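Local atomic coordinates of oxalate--CoA ligase (Arabidopsis thaliana, PDB entry 5IE2), a protein that belongs to the ANL superfamily of AMP-binding enzymes and binds adenosine-5'-triphosphate. Residues P247-K251 with Y252-W256. Numbering follows the deposited sequence.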
# COMPACT_ATOMS: atom_id res chain seq x y z
N PRO A 247 7.31 -6.54 -20.11
CA PRO A 247 8.21 -7.69 -20.36
C PRO A 247 8.35 -8.65 -19.17
O PRO A 247 8.39 -9.88 -19.37
CB PRO A 247 9.53 -7.02 -20.70
CG PRO A 247 9.10 -5.78 -21.44
CD PRO A 247 7.89 -5.29 -20.66
N ASP A 248 8.44 -8.10 -17.95
CA ASP A 248 8.48 -8.94 -16.75
C ASP A 248 7.17 -9.69 -16.52
O ASP A 248 7.20 -10.87 -16.14
CB ASP A 248 8.81 -8.10 -15.51
CG ASP A 248 10.30 -7.76 -15.39
OD1 ASP A 248 11.12 -8.37 -16.14
OD2 ASP A 248 10.65 -6.88 -14.56
N MET A 249 6.04 -9.02 -16.73
CA MET A 249 4.74 -9.67 -16.53
C MET A 249 4.62 -10.85 -17.49
O MET A 249 4.06 -11.89 -17.12
CB MET A 249 3.58 -8.69 -16.77
CG MET A 249 3.48 -7.56 -15.73
SD MET A 249 2.67 -8.10 -14.16
CE MET A 249 0.93 -8.22 -14.72
N LYS A 250 5.09 -10.67 -18.74
CA LYS A 250 5.00 -11.80 -19.68
C LYS A 250 5.94 -12.92 -19.32
O LYS A 250 5.54 -14.09 -19.23
CB LYS A 250 5.29 -11.35 -21.13
CG LYS A 250 4.26 -10.46 -21.68
CD LYS A 250 4.78 -10.02 -23.09
CE LYS A 250 4.34 -8.64 -23.43
NZ LYS A 250 4.56 -8.41 -24.90
N LYS A 251 7.21 -12.56 -19.11
CA LYS A 251 8.24 -13.56 -18.96
C LYS A 251 7.99 -14.45 -17.74
O LYS A 251 8.30 -15.61 -17.74
CB LYS A 251 9.60 -12.88 -18.81
CG LYS A 251 10.76 -13.83 -18.52
CD LYS A 251 12.08 -13.04 -18.55
CE LYS A 251 13.26 -13.96 -18.13
NZ LYS A 251 14.59 -13.26 -18.06
N TYR A 252 7.45 -13.84 -16.68
CA TYR A 252 7.22 -14.59 -15.46
C TYR A 252 5.76 -14.97 -15.27
O TYR A 252 5.36 -15.29 -14.14
CB TYR A 252 7.77 -13.80 -14.26
CG TYR A 252 9.30 -13.67 -14.36
CD1 TYR A 252 10.13 -14.73 -13.94
CD2 TYR A 252 9.88 -12.55 -14.94
CE1 TYR A 252 11.53 -14.63 -14.03
CE2 TYR A 252 11.29 -12.44 -15.08
CZ TYR A 252 12.10 -13.51 -14.68
OH TYR A 252 13.49 -13.40 -14.83
N ASN A 253 5.00 -15.03 -16.36
CA ASN A 253 3.67 -15.68 -16.38
C ASN A 253 2.69 -15.04 -15.40
O ASN A 253 1.92 -15.74 -14.74
CB ASN A 253 3.77 -17.17 -16.05
CG ASN A 253 4.77 -17.88 -16.96
OD1 ASN A 253 4.81 -17.60 -18.13
ND2 ASN A 253 5.58 -18.77 -16.41
N ALA A 254 2.74 -13.74 -15.30
CA ALA A 254 1.86 -13.02 -14.35
C ALA A 254 0.38 -13.22 -14.68
O ALA A 254 -0.01 -13.36 -15.85
CB ALA A 254 2.14 -11.54 -14.34
N THR A 255 -0.42 -13.24 -13.61
CA THR A 255 -1.86 -13.42 -13.73
C THR A 255 -2.61 -12.23 -13.15
O THR A 255 -3.84 -12.17 -13.28
CB THR A 255 -2.34 -14.69 -12.99
OG1 THR A 255 -1.95 -14.60 -11.62
CG2 THR A 255 -1.72 -15.98 -13.63
N TRP A 256 -1.90 -11.33 -12.47
CA TRP A 256 -2.57 -10.13 -11.91
C TRP A 256 -1.49 -9.12 -11.53
O TRP A 256 -0.29 -9.49 -11.45
CB TRP A 256 -3.43 -10.54 -10.67
CG TRP A 256 -2.61 -10.98 -9.51
CD1 TRP A 256 -1.89 -12.16 -9.40
CD2 TRP A 256 -2.40 -10.26 -8.28
NE1 TRP A 256 -1.27 -12.22 -8.17
CE2 TRP A 256 -1.59 -11.09 -7.44
CE3 TRP A 256 -2.88 -9.03 -7.77
CZ2 TRP A 256 -1.22 -10.72 -6.12
CZ3 TRP A 256 -2.52 -8.64 -6.44
CH2 TRP A 256 -1.66 -9.48 -5.64
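Tyr252 lies alongside Lys251 where helix 242-251 ends in a Schellman motif and the chain turns toward strand 256-259. Its N-H closes the last ordinary helical turn on Asp248 O, 3.0 Å from Tyr252 N, and the same carbonyl oxygen lies beside the rim of the ring, level with it. One face of the ring carries the lysine: CG of Lys251 stands 4.0 Å from the Tyr252 ring centroid, 23° off the normal, in a CH-pi contact displaced toward the rim. With Lys251 CG turned opposite its own backbone N (chi1 175°) and the chain extended beyond it, the aliphatic part runs along the ring toward the phenol end, CE reaching 3.4 Å from Tyr252 OH. That hydroxyl is hydrogen-bonded to Gly27 N, and the tyrosine side chain also touches Arg21 and Ser24 of strand 21-25, joining helix end to neighbouring sheet. Asn253, with positive phi (60°), is the C-prime residue; its N-H hydrogen-bonds to Lys250 O, Asn253 N lying 3.1 Å from it and well above the carbonyl plane. Ala254 N completes the motif with a hydrogen bond to Met249 O at 2.9 Å, this time in the carbonyl plane. The methyl of Ala254 points back to the helix: Ala254 CB lies 3.5 Å from Met249 SD. Bends at chi2 and chi3 fold the methionine's end over that methyl and onward, Met249 CE lying 3.7 Å from Trp256 O.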